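Local coordinates for protein aminotransferase class-III (Ochrobactrum anthropi, PDB 5GHG) that probably catalyses the reversible transfer of amino groups between amines and carbonyl compounds, using a pyridoxal phosphate cofactor held here in its aminated form, at residues K143-K148 and L179-P184; R149-V154 and T162-N167; S158-G163 and L173-I178; A220-E225 and K238-K243; A257-C262 and D281-S286. The protein carries 1 engineered substitution. All coordinates share one frame; numbering follows the deposited sequence.

Interaction 1: K143-K148 and L179-P184; sequences KIISRK and LHTGCP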
# COMPACT_ATOMS: atom_id res chain seq x y z
N LYS B 143 9.18 16.46 14.22
CA LYS B 143 10.05 15.29 14.30
C LYS B 143 9.29 14.13 14.94
O LYS B 143 8.46 14.31 15.84
CB LYS B 143 11.31 15.62 15.10
CG LYS B 143 12.21 16.68 14.42
CD LYS B 143 13.33 17.15 15.35
CE LYS B 143 14.13 18.31 14.79
NZ LYS B 143 14.96 18.94 15.87
N ILE B 144 9.59 12.92 14.48
CA ILE B 144 8.99 11.71 15.00
C ILE B 144 10.11 10.86 15.54
O ILE B 144 11.10 10.62 14.83
CB ILE B 144 8.22 10.92 13.92
CG1 ILE B 144 7.32 11.83 13.07
CG2 ILE B 144 7.49 9.71 14.54
CD1 ILE B 144 6.12 12.33 13.77
N ILE B 145 9.96 10.37 16.77
CA ILE B 145 10.94 9.49 17.37
C ILE B 145 10.43 8.05 17.24
O ILE B 145 9.34 7.73 17.71
CB ILE B 145 11.18 9.84 18.84
CG1 ILE B 145 11.72 11.27 18.95
CG2 ILE B 145 12.19 8.87 19.47
CD1 ILE B 145 11.83 11.77 20.37
N SER B 146 11.25 7.20 16.62
CA SER B 146 11.04 5.77 16.52
C SER B 146 12.15 5.07 17.28
O SER B 146 12.97 5.71 17.94
CB SER B 146 11.02 5.34 15.04
OG SER B 146 10.48 4.04 14.94
N ARG B 147 12.23 3.76 17.16
CA ARG B 147 13.22 3.00 17.91
C ARG B 147 14.02 2.07 17.01
O ARG B 147 13.48 1.52 16.04
CB ARG B 147 12.56 2.19 19.02
CG ARG B 147 11.81 3.03 20.00
CD ARG B 147 11.11 2.18 21.02
NE ARG B 147 10.10 1.32 20.40
CZ ARG B 147 9.31 0.51 21.09
NH1 ARG B 147 9.41 0.48 22.41
NH2 ARG B 147 8.43 -0.28 20.47
N LYS B 148 15.28 1.90 17.34
CA LYS B 148 16.08 0.87 16.69
C LYS B 148 15.39 -0.49 16.81
O LYS B 148 14.89 -0.85 17.87
CB LYS B 148 17.48 0.81 17.31
CG LYS B 148 18.36 1.98 16.89
CD LYS B 148 19.74 1.85 17.53
CE LYS B 148 20.65 3.02 17.21
NZ LYS B 148 22.05 2.69 17.64
N LEU B 179 13.80 10.30 13.93
CA LEU B 179 14.86 9.99 14.88
C LEU B 179 14.64 8.59 15.44
O LEU B 179 13.49 8.13 15.51
CB LEU B 179 14.86 11.01 16.02
CG LEU B 179 14.74 12.48 15.61
CD1 LEU B 179 14.58 13.38 16.82
CD2 LEU B 179 15.94 12.90 14.78
N HIS B 180 15.72 7.93 15.83
CA HIS B 180 15.62 6.61 16.47
C HIS B 180 16.33 6.61 17.80
O HIS B 180 17.51 6.95 17.88
CB HIS B 180 16.20 5.49 15.59
CG HIS B 180 15.46 5.30 14.31
ND1 HIS B 180 15.70 6.07 13.20
CD2 HIS B 180 14.47 4.44 13.97
CE1 HIS B 180 14.88 5.70 12.22
NE2 HIS B 180 14.13 4.70 12.66
N THR B 181 15.62 6.22 18.84
CA THR B 181 16.20 6.02 20.17
C THR B 181 16.43 4.52 20.35
O THR B 181 16.31 3.74 19.41
CB THR B 181 15.29 6.67 21.23
OG1 THR B 181 15.98 6.72 22.49
CG2 THR B 181 13.95 5.93 21.36
N GLY B 182 16.79 4.10 21.56
CA GLY B 182 17.32 2.76 21.73
C GLY B 182 16.28 1.65 21.66
O GLY B 182 15.08 1.84 21.91
N CYS B 183 16.76 0.45 21.34
CA CYS B 183 15.93 -0.75 21.37
C CYS B 183 15.80 -1.26 22.81
O CYS B 183 16.82 -1.50 23.46
CB CYS B 183 16.53 -1.85 20.50
SG CYS B 183 15.58 -3.38 20.60
N PRO B 184 14.56 -1.48 23.32
CA PRO B 184 14.39 -1.96 24.71
C PRO B 184 14.55 -3.46 24.85
O PRO B 184 13.65 -4.16 25.32
CB PRO B 184 12.98 -1.47 25.06
CG PRO B 184 12.25 -1.43 23.77
CD PRO B 184 13.26 -1.15 22.69
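I145 and L179, S146 and H180, and R147 and T181 face each other as parallel bridges between strand 143-147 and strand 178-181. Four backbone bonds join the strands. L179 N donates to I144 O at 2.9 Å and S146 N to L179 O at 2.7 Å; T181 N then reaches S146 O, and K148 N reaches T181 O. Apolar contacts line one face, where the T181 CG2 methyl packs on both I145 CG2 and R147 CG, each at 3.9 Å. L179 CD1, 4.1 Å from I145 CG1, makes leucine apt on the same face. On the other face H180 CD2 sits 3.7 Å from S146 CB, while S146 OG bonds to L161 O. A charged group, the R147 guanidinium, is turned beside the proline ring by a bend at chi3 (-62°), with NH1 3.7 Å from P184 CG; NH2 bonds to E225 O and NH1 to Y240 OH. A leucine here would probably leave E225 O and Y240 OH without these donors, and the strand end without its polar tie to helix 240-250. Regular backbone bonding thus fixes the strands, while one buried arginine ties the strand end to the end of neighbouring strand 219-224 and to helix 240-250.

Interaction 2: R149-V154 and T162-N167; sequences RGYHGV and TGLPNN. With PMP (4'-deoxy-4'-aminopyridoxal-5'-phosphate), chain C.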
# COMPACT_ATOMS: atom_id res chain seq x y z
N ARG B 149 15.36 -1.22 15.71
CA ARG B 149 14.71 -2.53 15.59
C ARG B 149 13.19 -2.46 15.61
O ARG B 149 12.54 -3.50 15.50
CB ARG B 149 15.22 -3.51 16.68
CG ARG B 149 16.67 -3.95 16.44
CD ARG B 149 17.26 -4.81 17.59
NE ARG B 149 16.63 -6.13 17.65
CZ ARG B 149 16.81 -7.00 18.66
NH1 ARG B 149 16.21 -8.18 18.63
NH2 ARG B 149 17.61 -6.69 19.68
N GLY B 150 12.60 -1.27 15.71
CA GLY B 150 11.18 -1.14 15.45
C GLY B 150 10.86 -1.40 13.98
O GLY B 150 11.71 -1.28 13.10
N TYR B 151 9.62 -1.77 13.71
CA TYR B 151 9.20 -2.03 12.33
C TYR B 151 7.83 -1.41 12.11
O TYR B 151 6.87 -1.72 12.82
CB TYR B 151 9.15 -3.52 12.02
CG TYR B 151 8.87 -3.79 10.56
CD1 TYR B 151 7.57 -3.85 10.07
CD2 TYR B 151 9.92 -3.93 9.66
CE1 TYR B 151 7.31 -4.08 8.72
CE2 TYR B 151 9.67 -4.17 8.31
CZ TYR B 151 8.37 -4.23 7.85
OH TYR B 151 8.14 -4.47 6.51
N HIS B 152 7.74 -0.55 11.11
CA HIS B 152 6.54 0.24 10.91
C HIS B 152 6.11 0.30 9.45
O HIS B 152 5.19 1.05 9.12
CB HIS B 152 6.76 1.65 11.48
CG HIS B 152 7.13 1.63 12.93
ND1 HIS B 152 6.24 1.29 13.91
CD2 HIS B 152 8.31 1.87 13.55
CE1 HIS B 152 6.86 1.32 15.09
NE2 HIS B 152 8.11 1.67 14.89
N GLY B 153 6.74 -0.48 8.58
CA GLY B 153 6.33 -0.57 7.19
C GLY B 153 7.42 -0.09 6.25
O GLY B 153 8.58 0.12 6.65
N VAL B 154 7.05 0.09 4.99
CA VAL B 154 8.03 0.18 3.92
C VAL B 154 7.74 1.29 2.91
O VAL B 154 8.37 1.32 1.85
CB VAL B 154 8.14 -1.16 3.18
CG1 VAL B 154 8.53 -2.28 4.13
CG2 VAL B 154 6.82 -1.49 2.47
N THR B 162 10.84 2.67 10.52
CA THR B 162 11.43 1.37 10.77
C THR B 162 12.90 1.51 11.15
O THR B 162 13.61 2.36 10.61
CB THR B 162 11.26 0.51 9.52
OG1 THR B 162 9.85 0.28 9.33
CG2 THR B 162 12.01 -0.83 9.63
N GLY B 163 13.33 0.71 12.12
CA GLY B 163 14.67 0.86 12.68
C GLY B 163 15.57 -0.33 12.42
O GLY B 163 16.42 -0.67 13.24
N LEU B 164 15.38 -0.98 11.27
CA LEU B 164 16.15 -2.17 10.90
C LEU B 164 17.02 -1.84 9.69
O LEU B 164 16.55 -1.21 8.73
CB LEU B 164 15.22 -3.35 10.57
CG LEU B 164 14.40 -3.87 11.77
CD1 LEU B 164 13.26 -4.77 11.33
CD2 LEU B 164 15.29 -4.62 12.77
N PRO B 165 18.30 -2.22 9.72
CA PRO B 165 19.22 -1.77 8.67
C PRO B 165 18.87 -2.25 7.28
O PRO B 165 19.09 -1.51 6.30
CB PRO B 165 20.59 -2.32 9.14
CG PRO B 165 20.27 -3.40 10.11
CD PRO B 165 19.00 -2.96 10.79
N ASN B 166 18.33 -3.46 7.14
CA ASN B 166 17.92 -3.95 5.83
C ASN B 166 16.86 -3.04 5.20
O ASN B 166 16.72 -3.01 3.99
CB ASN B 166 17.35 -5.36 5.93
CG ASN B 166 18.40 -6.42 6.17
OD1 ASN B 166 19.58 -6.19 5.98
ND2 ASN B 166 17.93 -7.63 6.54
N ASN B 167 16.09 -2.32 6.01
CA ASN B 167 15.08 -1.43 5.44
C ASN B 167 15.64 -0.08 5.01
O ASN B 167 14.92 0.71 4.38
CB ASN B 167 13.94 -1.23 6.44
CG ASN B 167 13.08 -2.46 6.58
OD1 ASN B 167 13.30 -3.29 7.46
ND2 ASN B 167 12.11 -2.60 5.69
N1 PMP C . 3.73 -1.98 11.64
C2 PMP C . 4.05 -3.21 12.14
C2A PMP C . 4.26 -3.36 13.62
C3 PMP C . 4.22 -4.32 11.29
O3 PMP C . 4.62 -5.51 11.84
C4 PMP C . 4.00 -4.17 9.89
C4A PMP C . 4.08 -5.33 8.90
N4A PMP C . 5.14 -6.27 9.15
C5 PMP C . 3.66 -2.88 9.41
C6 PMP C . 3.47 -1.83 10.30
C5A PMP C . 3.45 -2.59 7.96
O4P PMP C . 2.27 -3.23 7.49
P PMP C . 2.15 -3.60 5.89
O1P PMP C . 2.49 -2.39 5.10
O2P PMP C . 0.71 -4.04 5.74
O3P PMP C . 3.14 -4.71 5.58
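R149 N and G163 N donate to carbonyls from well outside their planes: the first reaches G163 O at 2.7 Å, 51° out of plane, and the second reaches G150 O at 2.7 Å. Both bonds are short all the same, and they hold two loops together without strand geometry. Glycine suits position 163 because a beta carbon there would clash with R149 N. G153 is likewise suited, as a beta carbon would be jammed against the carbonyl O of H152 and crowd PMP C5A.

T162 OG1 accepts from H152 N at 2.9 Å and lies 3.0 Å from G153 O. The same hydroxyl stands over one face of the Y151 ring, offset toward its rim, while T162 CG2 is 3.7 Å from Y151 CD2. L164 CD1 and N167 OD1 come to the edge of that ring, the N167 amide being turned 67° from it. With CG anti to the backbone N (chi1 -173°), Y151 extends beside the cofactor, CE1 lying 3.1 Å from PMP N4A. Y20 bonds to both Y151 OH and N167 ND2, and K127 of the second subunit bonds to V154 O.

The two loops flank helix 156-161: one brings the chain in from strand 143-147 and the other leads on toward strand 178-181.

Interaction 3: S158-G163 and L173-I178; sequences SASLTG and LPIDRI
S160 of helix 156-161 meets P174 and I175 in the crossover of a beta-alpha-beta unit, where the chain loops back toward strand 178-181. I175 N donates to S160 OG at 2.9 Å, in a bond of 165°. With OG beside the backbone N (chi1 -64°), the hydroxyl also bonds to I156 O one helical turn back, which makes serine apt: small enough to lie against the loop, and able to both accept and donate. P174, reached through a cis peptide bond, presses CB to 3.6 Å from S160 CB. A type II turn from I175 to I178 then brings I178 back against the helix, with its CG2 3.4 Å from S160 O. L161 and I178 cross at about a right angle, the L161 CD2 methyl being 3.9 Å from I178 CG2, and A159 CB meets L173 CD1 at 3.7 Å. A159 and L173 also touch K127 of the second subunit, while L161 and I178 both touch I144, so that this end of helix 156-161 and the loop after it pack on strand 143-147.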
# COMPACT_ATOMS: atom_id res chain seq x y z
N SER B 158 7.41 5.45 6.14
CA SER B 158 7.29 4.47 7.21
C SER B 158 8.50 3.53 7.27
O SER B 158 8.83 3.05 8.35
CB SER B 158 5.97 3.70 7.09
OG SER B 158 5.80 3.06 5.84
N ALA B 159 9.19 3.29 6.15
CA ALA B 159 10.47 2.61 6.19
C ALA B 159 11.53 3.43 6.94
O ALA B 159 12.49 2.86 7.48
CB ALA B 159 10.99 2.30 4.79
N SER B 160 11.38 4.75 6.95
CA SER B 160 12.24 5.60 7.75
C SER B 160 11.95 5.42 9.24
O SER B 160 12.88 5.42 10.05
CB SER B 160 12.09 7.06 7.35
OG SER B 160 12.52 7.27 6.01
N LEU B 161 10.67 5.29 9.59
CA LEU B 161 10.30 4.99 10.98
C LEU B 161 10.89 3.65 11.41
O LEU B 161 11.36 3.50 12.54
CB LEU B 161 8.78 4.96 11.12
CG LEU B 161 8.00 6.26 10.90
CD1 LEU B 161 6.51 5.99 10.91
CD2 LEU B 161 8.40 7.31 11.94
N THR B 162 10.84 2.67 10.52
CA THR B 162 11.43 1.37 10.77
C THR B 162 12.90 1.51 11.15
O THR B 162 13.61 2.36 10.61
CB THR B 162 11.26 0.51 9.52
OG1 THR B 162 9.85 0.28 9.33
CG2 THR B 162 12.01 -0.83 9.63
N GLY B 163 13.33 0.71 12.12
CA GLY B 163 14.67 0.86 12.68
C GLY B 163 15.57 -0.33 12.42
O GLY B 163 16.42 -0.67 13.24
N LEU B 173 17.60 5.95 3.26
CA LEU B 173 16.68 6.23 4.36
C LEU B 173 17.46 6.14 5.67
O LEU B 173 18.53 5.55 5.70
CB LEU B 173 15.52 5.24 4.35
CG LEU B 173 14.75 5.19 3.03
CD1 LEU B 173 13.67 4.14 3.11
CD2 LEU B 173 14.16 6.57 2.71
N PRO B 174 16.92 6.71 6.76
CA PRO B 174 15.67 7.44 6.92
C PRO B 174 15.68 8.87 6.38
O PRO B 174 16.73 9.52 6.31
CB PRO B 174 15.47 7.47 8.44
CG PRO B 174 16.90 7.50 8.98
CD PRO B 174 17.65 6.55 8.04
N ILE B 175 14.51 9.36 5.99
CA ILE B 175 14.38 10.75 5.61
C ILE B 175 14.60 11.63 6.83
O ILE B 175 14.55 11.18 8.00
CB ILE B 175 13.01 11.04 4.98
CG1 ILE B 175 11.91 10.88 6.04
CG2 ILE B 175 12.80 10.15 3.74
CD1 ILE B 175 10.51 11.03 5.49
N ASP B 176 14.81 12.91 6.56
CA ASP B 176 14.92 13.90 7.63
C ASP B 176 13.62 13.94 8.43
O ASP B 176 12.53 13.69 7.91
CB ASP B 176 15.19 15.29 7.03
CG ASP B 176 15.32 16.37 8.10
OD1 ASP B 176 15.92 16.09 9.16
OD2 ASP B 176 14.81 17.50 7.88
N ARG B 177 13.75 14.26 9.72
CA ARG B 177 12.70 14.41 10.71
C ARG B 177 12.44 13.13 11.50
O ARG B 177 11.73 13.18 12.50
CB ARG B 177 11.38 14.94 10.14
CG ARG B 177 11.48 16.36 9.57
CD ARG B 177 10.14 16.76 8.96
NE ARG B 177 10.07 18.18 8.71
CZ ARG B 177 8.98 18.82 8.33
NH1 ARG B 177 7.85 18.15 8.13
NH2 ARG B 177 9.02 20.13 8.14
N ILE B 178 12.99 12.00 11.09
CA ILE B 178 12.75 10.74 11.79
C ILE B 178 13.99 10.44 12.62
O ILE B 178 15.10 10.35 12.09
CB ILE B 178 12.43 9.59 10.83
CG1 ILE B 178 11.30 9.98 9.89
CG2 ILE B 178 12.13 8.33 11.61
CD1 ILE B 178 10.11 10.54 10.58

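Interaction 4: A220-E225 and K238-K243; sequences AAFIGE and KTYWEK. With PMP (4'-deoxy-4'-aminopyridoxal-5'-phosphate), chain C.
E225 O, which takes a hydrogen bond from R147 NH2, also meets the edge of the W241 indole, with CZ2 3.6 Å away. This is the strand-to-helix packing of a beta-alpha-beta unit, joining strand 219-224 to the first turn of helix 240-250. W241 reaches across with the far end of its benzo ring: CH2 lies 3.9 Å from F222 CE1, at the phenyl edge and in its plane. G224 CA lies 4.2 Å from W241 CH2, at the indole edge, where a beta carbon would clash, so glycine suits the place. Y240 and F222 meet tip to tip, Y240 OH, hydrogen-bonded to R147 NH1, being 4.0 Å from F222 CZ, while Y240 CE2 stands 3.7 Å above the centre of the W241 ring system. Large aromatic groups suit this span, the CA atoms of G224 and W241 being 9.9 Å apart. CB of E225 points away from the helix, and OE1 is held by Y151 N and OE2 by G229 N; OE2 lies 3.3 Å from the PMP methyl C2A.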
# COMPACT_ATOMS: atom_id res chain seq x y z
N ALA B 220 7.14 16.00 17.59
CA ALA B 220 5.70 15.87 17.46
C ALA B 220 5.15 14.59 18.09
O ALA B 220 4.11 14.61 18.72
CB ALA B 220 5.27 15.94 16.00
N ALA B 221 5.85 13.47 17.93
CA ALA B 221 5.29 12.19 18.32
C ALA B 221 6.38 11.17 18.55
O ALA B 221 7.49 11.29 18.04
CB ALA B 221 4.31 11.64 17.28
N PHE B 222 6.02 10.14 19.31
CA PHE B 222 6.83 8.96 19.55
C PHE B 222 6.00 7.75 19.08
O PHE B 222 4.82 7.65 19.39
CB PHE B 222 7.15 8.87 21.04
CG PHE B 222 7.95 7.67 21.45
CD1 PHE B 222 7.32 6.49 21.79
CD2 PHE B 222 9.32 7.76 21.59
CE1 PHE B 222 8.05 5.39 22.23
CE2 PHE B 222 10.07 6.67 22.01
CZ PHE B 222 9.43 5.48 22.33
N ILE B 223 6.62 6.86 18.31
CA ILE B 223 5.90 5.69 17.83
C ILE B 223 6.57 4.42 18.37
O ILE B 223 7.79 4.30 18.35
CB ILE B 223 5.80 5.62 16.29
CG1 ILE B 223 4.99 4.39 15.89
CG2 ILE B 223 7.19 5.56 15.65
CD1 ILE B 223 4.49 4.39 14.44
N GLY B 224 5.74 3.49 18.84
CA GLY B 224 6.24 2.20 19.25
C GLY B 224 5.21 1.08 19.16
O GLY B 224 4.02 1.28 19.41
N GLU B 225 5.68 -0.10 18.79
CA GLU B 225 4.92 -1.32 19.01
C GLU B 225 4.97 -1.67 20.49
O GLU B 225 6.02 -1.56 21.12
CB GLU B 225 5.53 -2.47 18.21
CG GLU B 225 5.78 -2.17 16.74
CD GLU B 225 6.95 -2.99 16.18
OE1 GLU B 225 8.09 -2.48 16.18
OE2 GLU B 225 6.70 -4.15 15.77
N LYS B 238 10.21 -4.51 32.32
CA LYS B 238 9.17 -4.00 33.18
C LYS B 238 9.49 -2.55 33.57
O LYS B 238 10.66 -2.19 33.78
CB LYS B 238 8.99 -4.88 34.43
CG LYS B 238 10.24 -5.22 35.18
CD LYS B 238 9.88 -6.05 36.42
CE LYS B 238 11.09 -6.29 37.35
NZ LYS B 238 12.09 -7.21 36.75
N THR B 239 8.44 -1.73 33.63
CA THR B 239 8.43 -0.31 33.92
C THR B 239 8.80 0.55 32.72
O THR B 239 8.69 1.78 32.79
CB THR B 239 9.33 0.10 35.12
OG1 THR B 239 10.72 0.03 34.75
CG2 THR B 239 9.05 -0.79 36.33
N TYR B 240 9.21 -0.05 31.60
CA TYR B 240 9.60 0.74 30.43
C TYR B 240 8.47 1.67 29.98
O TYR B 240 8.67 2.89 29.84
CB TYR B 240 9.99 -0.18 29.28
CG TYR B 240 10.22 0.53 27.96
CD1 TYR B 240 11.46 1.11 27.68
CD2 TYR B 240 9.22 0.59 27.00
CE1 TYR B 240 11.70 1.72 26.47
CE2 TYR B 240 9.45 1.20 25.76
CZ TYR B 240 10.69 1.77 25.50
OH TYR B 240 10.96 2.39 24.30
N TRP B 241 7.30 1.12 29.71
CA TRP B 241 6.25 1.94 29.14
C TRP B 241 5.74 3.00 30.11
O TRP B 241 5.36 4.10 29.70
CB TRP B 241 5.11 1.07 28.61
CG TRP B 241 5.41 0.56 27.21
CD1 TRP B 241 5.64 -0.72 26.82
CD2 TRP B 241 5.56 1.37 26.03
NE1 TRP B 241 5.90 -0.77 25.48
CE2 TRP B 241 5.86 0.50 24.97
CE3 TRP B 241 5.46 2.74 25.78
CZ2 TRP B 241 6.05 0.95 23.65
CZ3 TRP B 241 5.64 3.19 24.45
CH2 TRP B 241 5.95 2.30 23.43
N GLU B 242 5.76 2.70 31.41
CA GLU B 242 5.39 3.71 32.40
C GLU B 242 6.39 4.87 32.40
O GLU B 242 6.01 6.03 32.35
CB GLU B 242 5.30 3.08 33.79
CG GLU B 242 5.09 4.06 34.90
CD GLU B 242 5.21 3.43 36.29
OE1 GLU B 242 5.40 4.18 37.27
OE2 GLU B 242 5.11 2.19 36.40
N LYS B 243 7.68 4.55 32.42
CA LYS B 243 8.70 5.58 32.43
C LYS B 243 8.76 6.35 31.13
O LYS B 243 8.95 7.57 31.13
CB LYS B 243 10.06 4.98 32.78
CG LYS B 243 10.07 4.30 34.15
CD LYS B 243 11.34 3.47 34.40
CE LYS B 243 11.36 2.97 35.86
NZ LYS B 243 12.37 1.89 36.09
N1 PMP C . 3.73 -1.98 11.64
C2 PMP C . 4.05 -3.21 12.14
C2A PMP C . 4.26 -3.36 13.62
C3 PMP C . 4.22 -4.32 11.29
O3 PMP C . 4.62 -5.51 11.84
C4 PMP C . 4.00 -4.17 9.89
C4A PMP C . 4.08 -5.33 8.90
N4A PMP C . 5.14 -6.27 9.15
C5 PMP C . 3.66 -2.88 9.41
C6 PMP C . 3.47 -1.83 10.30
C5A PMP C . 3.45 -2.59 7.96
O4P PMP C . 2.27 -3.23 7.49
P PMP C . 2.15 -3.60 5.89
O1P PMP C . 2.49 -2.39 5.10
O2P PMP C . 0.71 -4.04 5.74
O3P PMP C . 3.14 -4.71 5.58

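Interaction 5: A257-C262 and D281-S286; sequences ADEVIC and DILVMS. With PMP (4'-deoxy-4'-aminopyridoxal-5'-phosphate), chain C.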
# COMPACT_ATOMS: atom_id res chain seq x y z
N ALA B 257 0.66 4.18 19.18
CA ALA B 257 0.80 2.76 19.42
C ALA B 257 0.61 2.03 18.08
O ALA B 257 -0.48 2.07 17.51
CB ALA B 257 -0.20 2.26 20.46
N ASP B 258 1.66 1.38 17.61
CA ASP B 258 1.59 0.58 16.39
C ASP B 258 1.17 -0.84 16.80
O ASP B 258 2.00 -1.65 17.21
CB ASP B 258 2.93 0.56 15.67
CG ASP B 258 2.85 -0.13 14.31
OD1 ASP B 258 1.94 -0.95 14.13
OD2 ASP B 258 3.69 0.17 13.44
N GLU B 259 -0.13 -1.12 16.68
CA GLU B 259 -0.70 -2.41 17.07
C GLU B 259 -0.93 -3.34 15.89
O GLU B 259 -1.77 -4.23 15.96
CB GLU B 259 -2.01 -2.20 17.83
CG GLU B 259 -1.85 -1.40 19.10
CD GLU B 259 -2.04 -2.24 20.33
OE1 GLU B 259 -2.02 -3.50 20.23
OE2 GLU B 259 -2.22 -1.63 21.41
N VAL B 260 -0.20 -3.13 14.79
CA VAL B 260 -0.42 -3.92 13.59
C VAL B 260 -0.27 -5.42 13.89
O VAL B 260 -1.07 -6.23 13.43
CB VAL B 260 0.52 -3.43 12.47
CG1 VAL B 260 0.67 -4.46 11.35
CG2 VAL B 260 -0.02 -2.11 11.90
N ILE B 261 0.71 -5.78 14.71
CA ILE B 261 0.83 -7.17 15.13
C ILE B 261 0.09 -7.44 16.45
O ILE B 261 -0.56 -8.48 16.60
CB ILE B 261 2.30 -7.59 15.23
CG1 ILE B 261 2.91 -7.75 13.83
CG2 ILE B 261 2.42 -8.88 16.04
CD1 ILE B 261 4.42 -7.93 13.85
N CYS B 262 0.19 -6.55 17.42
CA CYS B 262 -0.36 -6.88 18.74
C CYS B 262 -1.88 -6.85 18.77
O CYS B 262 -2.48 -7.40 19.71
CB CYS B 262 0.22 -5.93 19.80
SG CYS B 262 2.04 -6.08 19.96
N ASP B 281 -2.36 8.21 21.90
CA ASP B 281 -3.21 9.19 21.23
C ASP B 281 -3.68 8.71 19.86
O ASP B 281 -4.74 9.15 19.38
CB ASP B 281 -2.46 10.51 21.06
CG ASP B 281 -2.03 11.11 22.38
OD1 ASP B 281 -2.90 11.65 23.07
OD2 ASP B 281 -0.82 11.01 22.74
N ILE B 282 -2.90 7.84 19.23
CA ILE B 282 -3.14 7.30 17.90
C ILE B 282 -2.85 5.80 17.97
O ILE B 282 -1.84 5.39 18.55
CB ILE B 282 -2.25 7.98 16.85
CG1 ILE B 282 -2.48 9.50 16.84
CG2 ILE B 282 -2.46 7.37 15.43
CD1 ILE B 282 -1.56 10.25 15.87
N LEU B 283 -3.73 4.99 17.38
CA LEU B 283 -3.57 3.53 17.42
C LEU B 283 -3.69 3.00 15.99
O LEU B 283 -4.67 3.29 15.31
CB LEU B 283 -4.62 2.88 18.32
CG LEU B 283 -4.40 1.42 18.69
CD1 LEU B 283 -5.01 1.12 20.04
CD2 LEU B 283 -4.98 0.48 17.63
N VAL B 284 -2.70 2.22 15.55
CA VAL B 284 -2.60 1.73 14.18
C VAL B 284 -2.85 0.23 14.17
O VAL B 284 -2.27 -0.51 14.99
CB VAL B 284 -1.23 2.06 13.55
CG1 VAL B 284 -1.21 1.66 12.06
CG2 VAL B 284 -0.84 3.54 13.73
N MET B 285 -3.70 -0.23 13.25
CA MET B 285 -4.11 -1.62 13.19
C MET B 285 -4.01 -2.15 11.76
O MET B 285 -4.15 -1.41 10.79
CB MET B 285 -5.56 -1.79 13.64
CG MET B 285 -5.80 -1.44 15.09
SD MET B 285 -7.54 -0.97 15.35
CE MET B 285 -7.55 0.72 14.74
N SER B 286 -3.76 -3.45 11.65
CA SER B 286 -3.88 -4.15 10.39
C SER B 286 -3.90 -5.65 10.65
O SER B 286 -4.22 -6.08 11.77
CB SER B 286 -2.73 -3.77 9.45
OG SER B 286 -2.89 -4.38 8.17
N1 PMP C . 3.73 -1.98 11.64
C2 PMP C . 4.05 -3.21 12.14
C2A PMP C . 4.26 -3.36 13.62
C3 PMP C . 4.22 -4.32 11.29
O3 PMP C . 4.62 -5.51 11.84
C4 PMP C . 4.00 -4.17 9.89
C4A PMP C . 4.08 -5.33 8.90
N4A PMP C . 5.14 -6.27 9.15
C5 PMP C . 3.66 -2.88 9.41
C6 PMP C . 3.47 -1.83 10.30
C5A PMP C . 3.45 -2.59 7.96
O4P PMP C . 2.27 -3.23 7.49
P PMP C . 2.15 -3.60 5.89
O1P PMP C . 2.49 -2.39 5.10
O2P PMP C . 0.71 -4.04 5.74
O3P PMP C . 3.14 -4.71 5.58
O HOH W 1 -3.98 -4.78 14.28
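D258 and V284 pair in the beta-alpha-beta unit of strand 254-258, helix 272-275 and strand 282-285, beside the PMP pocket. V284 N donates to A257 O at 3.0 Å, and E259 N reaches V284 O at 2.8 Å through a bond bent to 132° as the first strand turns away. D258 OD1 accepts from V260 N, an Asx turn, while OD2 lies 2.8 Å from PMP N1 and takes bonds from H152 ND1 and N122 ND2. V260 CG1 lies 3.6 Å from PMP C3, and V260 CG2 touches both the pyridine and V284 CG1 (4.0 Å), so a branched apolar residue suits the place between ring and strand. A water accepts from S286 N and lies 2.8 Å from E259 O. An alanine in place of D258 would probably leave PMP N1, H152 and N122 without OD2 and V260 N without OD1. As in related fold-type I enzymes, the carboxylate probably helps keep the ring nitrogen protonated and the cofactor electron-withdrawing.

How the interactions relate
Interactions 1 and 5 pair strands of one seven-stranded sheet, and interaction 4 packs a helix on it, whereas interactions 2 and 3 hold the loops and short helix that lie between the two strands of interaction 1. Interaction 1, at the outermost strand, is partly buried; the other four are buried, and interaction 5 lies nearest the centre of the chain. Chemistry follows place: backbone strand bonds dominate interactions 1 and 5, bent where the latter leaves its strand; interaction 2 has loop bonds made from outside the carbonyl planes, interaction 3 a serine hydroxyl, interaction 4 aromatic edges. R147 ties interaction 1 to 4. Interactions 2, 4 and 5 converge on PMP; 2 and 3 touch the second subunit.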